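PDB 3NPK: geranyltranstransferase from Campylobacter jejuni, which probably condenses geranyl diphosphate with isopentenyl diphosphate to make farnesyl diphosphate, releasing pyrophosphate, in isoprenoid biosynthesis. Local coordinates for residues L203-I217 and A249-D263. Residues are numbered along the deposited sequence; the frame is centred on the assembly and turned at random. Where two conformers were deposited one is given.
Sequences LGLKLGLIFQINDDI and AIKTKENLLNECEQD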
loop_
_atom_site.group_PDB
_atom_site.type_symbol
_atom_site.label_atom_id
_atom_site.label_comp_id
_atom_site.label_asym_id
_atom_site.label_seq_id
_atom_site.Cartn_x
_atom_site.Cartn_y
_atom_site.Cartn_z
ATOM N N LEU A 203 2.213 -16.149 19.448
ATOM C CA LEU A 203 3.636 -16.436 19.616
ATOM C C LEU A 203 4.479 -15.406 18.864
ATOM O O LEU A 203 5.482 -14.911 19.391
ATOM C CB LEU A 203 3.958 -17.850 19.141
ATOM C CG LEU A 203 5.439 -18.209 19.009
ATOM C CD1 LEU A 203 6.140 -18.176 20.372
ATOM C CD2 LEU A 203 5.600 -19.600 18.364
ATOM N N GLY A 204 4.067 -15.061 17.647
ATOM C CA GLY A 204 4.751 -13.999 16.912
ATOM C C GLY A 204 4.793 -12.675 17.669
ATOM O O GLY A 204 5.820 -11.989 17.678
ATOM N N LEU A 205 3.688 -12.314 18.323
ATOM C CA LEU A 205 3.651 -11.067 19.097
ATOM C C LEU A 205 4.683 -11.114 20.209
ATOM O O LEU A 205 5.368 -10.120 20.486
ATOM C CB LEU A 205 2.276 -10.854 19.718
ATOM C CG LEU A 205 1.122 -10.599 18.763
ATOM C CD1 LEU A 205 -0.155 -10.454 19.590
ATOM C CD2 LEU A 205 1.361 -9.361 17.859
ATOM N N LYS A 206 4.784 -12.270 20.861
ATOM C CA LYS A 206 5.734 -12.428 21.961
ATOM C C LYS A 206 7.175 -12.331 21.458
ATOM O O LYS A 206 8.014 -11.683 22.072
ATOM C CB LYS A 206 5.500 -13.748 22.698
ATOM C CG LYS A 206 6.210 -13.820 24.034
ATOM C CD LYS A 206 5.787 -15.040 24.822
ATOM C CE LYS A 206 4.380 -14.886 25.336
ATOM N NZ LYS A 206 3.999 -16.061 26.160
ATOM N N LEU A 207 7.457 -12.962 20.327
ATOM C CA LEU A 207 8.800 -12.909 19.758
ATOM C C LEU A 207 9.172 -11.469 19.443
ATOM O O LEU A 207 10.289 -11.034 19.723
ATOM C CB LEU A 207 8.866 -13.743 18.481
ATOM C CG LEU A 207 8.775 -15.251 18.704
ATOM C CD1 LEU A 207 8.885 -15.948 17.376
ATOM C CD2 LEU A 207 9.867 -15.704 19.659
ATOM N N GLY A 208 8.230 -10.732 18.852
ATOM C CA GLY A 208 8.478 -9.344 18.519
ATOM C C GLY A 208 8.873 -8.530 19.741
ATOM O O GLY A 208 9.823 -7.739 19.697
ATOM N N LEU A 209 8.135 -8.715 20.831
ATOM C CA LEU A 209 8.413 -8.020 22.088
ATOM C C LEU A 209 9.769 -8.428 22.655
ATOM O O LEU A 209 10.553 -7.584 23.095
ATOM C CB LEU A 209 7.313 -8.345 23.092
ATOM C CG LEU A 209 7.447 -7.854 24.529
ATOM C CD1 LEU A 209 7.515 -6.345 24.550
ATOM C CD2 LEU A 209 6.256 -8.368 25.320
ATOM N N ILE A 210 10.038 -9.730 22.659
ATOM C CA ILE A 210 11.317 -10.235 23.143
ATOM C C ILE A 210 12.464 -9.575 22.391
ATOM O O ILE A 210 13.456 -9.152 22.990
ATOM C CB ILE A 210 11.413 -11.764 22.971
ATOM C CG1 ILE A 210 10.528 -12.468 24.000
ATOM C CG2 ILE A 210 12.869 -12.234 23.127
ATOM C CD1 ILE A 210 10.309 -13.931 23.699
ATOM N N PHE A 211 12.331 -9.466 21.072
ATOM C CA PHE A 211 13.423 -8.909 20.284
ATOM C C PHE A 211 13.706 -7.462 20.683
ATOM O O PHE A 211 14.862 -7.052 20.768
ATOM C CB PHE A 211 13.118 -8.970 18.787
ATOM C CG PHE A 211 13.009 -10.362 18.237
ATOM C CD1 PHE A 211 13.569 -11.443 18.900
ATOM C CD2 PHE A 211 12.365 -10.585 17.031
ATOM C CE1 PHE A 211 13.473 -12.721 18.375
ATOM C CE2 PHE A 211 12.263 -11.860 16.504
ATOM C CZ PHE A 211 12.823 -12.930 17.177
ATOM N N GLN A 212 12.654 -6.688 20.926
ATOM C CA GLN A 212 12.832 -5.282 21.278
ATOM C C GLN A 212 13.409 -5.096 22.678
ATOM O O GLN A 212 14.253 -4.216 22.901
ATOM C CB GLN A 212 11.512 -4.524 21.122
ATOM C CG GLN A 212 11.076 -4.388 19.677
ATOM C CD GLN A 212 12.150 -3.758 18.820
ATOM O OE1 GLN A 212 12.737 -2.744 19.194
ATOM N NE2 GLN A 212 12.415 -4.355 17.661
ATOM N N ILE A 213 12.962 -5.910 23.628
ATOM C CA ILE A 213 13.531 -5.853 24.973
ATOM C C ILE A 213 15.000 -6.209 24.900
ATOM O O ILE A 213 15.836 -5.540 25.507
ATOM C CB ILE A 213 12.838 -6.822 25.948
ATOM C CG1 ILE A 213 11.355 -6.483 26.074
ATOM C CG2 ILE A 213 13.529 -6.775 27.320
ATOM C CD1 ILE A 213 10.568 -7.512 26.869
ATOM N N ASN A 214 15.315 -7.251 24.138
ATOM C CA ASN A 214 16.700 -7.677 23.934
ATOM C C ASN A 214 17.565 -6.547 23.383
ATOM O O ASN A 214 18.703 -6.363 23.816
ATOM C CB ASN A 214 16.762 -8.894 22.999
ATOM C CG ASN A 214 18.185 -9.369 22.750
ATOM O OD1 ASN A 214 18.879 -9.798 23.674
ATOM N ND2 ASN A 214 18.627 -9.297 21.497
ATOM N N ASP A 215 17.030 -5.800 22.420
ATOM C CA ASP A 215 17.754 -4.653 21.870
ATOM C C ASP A 215 18.040 -3.586 22.921
ATOM O O ASP A 215 19.150 -3.049 22.983
ATOM C CB ASP A 215 16.997 -4.043 20.692
ATOM C CG ASP A 215 17.037 -4.922 19.461
ATOM O OD1 ASP A 215 17.817 -5.899 19.446
ATOM O OD2 ASP A 215 16.287 -4.641 18.505
ATOM N N ASP A 216 17.049 -3.276 23.752
ATOM C CA ASP A 216 17.245 -2.277 24.803
ATOM C C ASP A 216 18.306 -2.739 25.801
ATOM O O ASP A 216 19.066 -1.931 26.335
ATOM C CB ASP A 216 15.935 -1.971 25.530
ATOM C CG ASP A 216 14.982 -1.127 24.698
ATOM O OD1 ASP A 216 15.342 -0.754 23.557
ATOM O OD2 ASP A 216 13.871 -0.833 25.195
ATOM N N ILE A 217 18.363 -4.042 26.051
ATOM C CA ILE A 217 19.355 -4.574 26.978
ATOM C C ILE A 217 20.736 -4.465 26.350
ATOM O O ILE A 217 21.696 -4.027 26.994
ATOM C CB ILE A 217 19.060 -6.039 27.348
ATOM C CG1 ILE A 217 17.834 -6.116 28.251
ATOM C CG2 ILE A 217 20.263 -6.673 28.061
ATOM C CD1 ILE A 217 17.176 -7.483 28.265
ATOM N N ALA A 249 14.597 -5.927 33.391
ATOM C CA ALA A 249 14.422 -6.050 31.943
ATOM C C ALA A 249 14.919 -7.408 31.471
ATOM O O ALA A 249 14.264 -8.082 30.670
ATOM C CB ALA A 249 15.158 -4.945 31.207
ATOM N N ILE A 250 16.091 -7.805 31.955
ATOM C CA ILE A 250 16.649 -9.108 31.601
ATOM C C ILE A 250 15.733 -10.212 32.094
ATOM O O ILE A 250 15.449 -11.170 31.377
ATOM C CB ILE A 250 18.046 -9.306 32.200
ATOM C CG1 ILE A 250 19.055 -8.413 31.484
ATOM C CG2 ILE A 250 18.474 -10.773 32.102
ATOM C CD1 ILE A 250 20.366 -8.285 32.226
ATOM N N LYS A 251 15.267 -10.068 33.327
ATOM C CA LYS A 251 14.368 -11.048 33.921
ATOM C C LYS A 251 13.080 -11.163 33.109
ATOM O O LYS A 251 12.538 -12.256 32.933
ATOM C CB LYS A 251 14.090 -10.668 35.378
ATOM C CG LYS A 251 12.652 -10.808 35.828
ATOM C CD LYS A 251 12.366 -12.158 36.467
ATOM C CE LYS A 251 11.131 -12.070 37.361
ATOM N NZ LYS A 251 10.489 -13.399 37.584
ATOM N N THR A 252 12.605 -10.032 32.595
ATOM C CA THR A 252 11.394 -10.021 31.781
ATOM C C THR A 252 11.615 -10.739 30.452
ATOM O O THR A 252 10.793 -11.549 30.042
ATOM C CB THR A 252 10.904 -8.588 31.505
ATOM O OG1 THR A 252 10.573 -7.951 32.748
ATOM C CG2 THR A 252 9.680 -8.599 30.600
ATOM N N LYS A 253 12.720 -10.429 29.783
ATOM C CA LYS A 253 13.063 -11.111 28.547
ATOM C C LYS A 253 13.193 -12.612 28.791
ATOM O O LYS A 253 12.714 -13.426 27.994
ATOM C CB LYS A 253 14.364 -10.554 27.963
ATOM C CG LYS A 253 14.819 -11.258 26.702
ATOM C CD LYS A 253 16.239 -10.885 26.302
ATOM C CE LYS A 253 17.268 -11.597 27.169
ATOM N NZ LYS A 253 18.597 -11.697 26.495
ATOM N N GLU A 254 13.834 -12.985 29.895
ATOM C CA GLU A 254 14.043 -14.399 30.184
ATOM C C GLU A 254 12.722 -15.105 30.478
ATOM O O GLU A 254 12.491 -16.228 30.012
ATOM C CB GLU A 254 15.062 -14.577 31.319
ATOM C CG GLU A 254 16.487 -14.210 30.888
ATOM C CD GLU A 254 17.490 -14.175 32.035
ATOM O OE1 GLU A 254 17.073 -14.258 33.210
ATOM O OE2 GLU A 254 18.706 -14.055 31.758
ATOM N N ASN A 255 11.847 -14.449 31.235
ATOM C CA ASN A 255 10.509 -14.997 31.463
ATOM C C ASN A 255 9.741 -15.216 30.160
ATOM O O ASN A 255 9.120 -16.270 29.950
ATOM C CB ASN A 255 9.696 -14.093 32.397
ATOM C CG ASN A 255 10.171 -14.169 33.839
ATOM O OD1 ASN A 255 10.876 -15.102 34.227
ATOM N ND2 ASN A 255 9.783 -13.183 34.639
ATOM N N LEU A 256 9.783 -14.214 29.291
ATOM C CA LEU A 256 9.102 -14.291 28.005
ATOM C C LEU A 256 9.661 -15.407 27.133
ATOM O O LEU A 256 8.897 -16.130 26.504
ATOM C CB LEU A 256 9.178 -12.954 27.271
ATOM C CG LEU A 256 8.290 -11.874 27.882
ATOM C CD1 LEU A 256 8.582 -10.523 27.254
ATOM C CD2 LEU A 256 6.808 -12.232 27.756
ATOM N N LEU A 257 10.985 -15.546 27.103
ATOM C CA LEU A 257 11.626 -16.650 26.382
ATOM C C LEU A 257 11.204 -18.022 26.911
ATOM O O LEU A 257 10.975 -18.945 26.130
ATOM C CB LEU A 257 13.154 -16.516 26.404
ATOM C CG LEU A 257 13.728 -15.590 25.325
ATOM C CD1 LEU A 257 15.202 -15.255 25.591
ATOM C CD2 LEU A 257 13.539 -16.204 23.927
ATOM N N ASN A 258 11.102 -18.166 28.231
ATOM C CA ASN A 258 10.629 -19.431 28.798
ATOM C C ASN A 258 9.189 -19.729 28.388
ATOM O O ASN A 258 8.837 -20.875 28.107
ATOM C CB ASN A 258 10.766 -19.459 30.325
ATOM C CG ASN A 258 10.304 -20.781 30.922
ATOM O OD1 ASN A 258 9.216 -20.870 31.489
ATOM N ND2 ASN A 258 11.121 -21.822 30.768
ATOM N N GLU A 259 8.352 -18.696 28.352
ATOM C CA GLU A 259 6.994 -18.872 27.867
ATOM C C GLU A 259 7.011 -19.299 26.402
ATOM O O GLU A 259 6.276 -20.198 25.994
ATOM C CB GLU A 259 6.196 -17.585 28.042
ATOM C CG GLU A 259 5.912 -17.263 29.499
ATOM C CD GLU A 259 5.221 -15.934 29.687
ATOM O OE1 GLU A 259 4.900 -15.271 28.676
ATOM O OE2 GLU A 259 4.998 -15.555 30.856
ATOM N N CYS A 260 7.858 -18.656 25.608
ATOM C CA CYS A 260 7.960 -19.029 24.202
ATOM C C CYS A 260 8.411 -20.479 24.043
ATOM O O CYS A 260 7.930 -21.174 23.151
ATOM C CB CYS A 260 8.871 -18.072 23.421
ATOM S SG CYS A 260 8.115 -16.466 23.040
ATOM N N GLU A 261 9.312 -20.939 24.909
ATOM C CA GLU A 261 9.767 -22.327 24.878
ATOM C C GLU A 261 8.584 -23.285 25.056
ATOM O O GLU A 261 8.473 -24.310 24.365
ATOM C CB GLU A 261 10.827 -22.545 25.967
ATOM C CG GLU A 261 11.278 -23.988 26.173
ATOM C CD GLU A 261 12.359 -24.105 27.248
ATOM O OE1 GLU A 261 13.382 -23.398 27.152
ATOM O OE2 GLU A 261 12.183 -24.893 28.200
ATOM N N GLN A 262 7.687 -22.949 25.979
ATOM C CA GLN A 262 6.493 -23.759 26.202
ATOM C C GLN A 262 5.552 -23.714 24.997
ATOM O O GLN A 262 4.984 -24.739 24.590
ATOM C CB GLN A 262 5.768 -23.286 27.461
ATOM C CG GLN A 262 6.626 -23.384 28.702
ATOM C CD GLN A 262 5.957 -22.797 29.918
ATOM O OE1 GLN A 262 4.764 -23.013 30.157
ATOM N NE2 GLN A 262 6.724 -22.057 30.709
ATOM N N ASP A 263 5.399 -22.524 24.419
ATOM C CA ASP A 263 4.550 -22.343 23.247
ATOM C C ASP A 263 5.095 -23.112 22.042
ATOM O O ASP A 263 4.331 -23.678 21.255
ATOM C CB ASP A 263 4.407 -20.857 22.902
ATOM C CG ASP A 263 3.764 -20.050 24.025
ATOM O OD1 ASP A 263 2.987 -20.631 24.818
ATOM O OD2 ASP A 263 4.035 -18.830 24.108
#
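K206 lays its aliphatic chain across C260, in the conformer given for that cysteine, and delivers its ammonium group to two carboxylates of the facing helix. With CG of K206 anti to the backbone N, the bend at chi3 (-72°) turns the tip to E259. There K206 NZ forms a salt bridge to E259 OE1 at 2.8 Å. That oxygen is met on its anti side, 26° out of the carboxylate plane. A second, weaker bond, 3.4 Å from K206 NZ to D263 OD2, completes a network in which one lysine joins acids one helical turn apart.

Beyond this charged end the interface is apolar. In the same conformer, the C260 sulfur lies among L203, K206, L207 and I210. I210 in turn enters the hole formed by K253, L256, L257 and C260, its CG1 passing 3.6 Å from L256 CB as the two side chains run in opposite senses. L256 spreads its branches: CD1 reaches I213 CD1 at 3.6 Å and also touches L209 CD2, whereas CD2 faces the methylenes of K206. Farther along, I217 CD1 packs against I250 CG1 at 3.8 Å, and the bent chain of K253 lies over I210, I213 and N214 before K253 NZ makes a weak bond of 3.4 Å to N214 OD1.

Reciprocal knobs from both sides, with the axes of segments 203-217 and 249-263 approaching to 9.6 Å at 153°, define antiparallel knobs-into-holes packing. It joins helix 246-265 to helix 194-220 of the predominantly helical polyprenyl synthetase fold, with F211 of the latter stacking on Y282 of the pyrophosphate pocket.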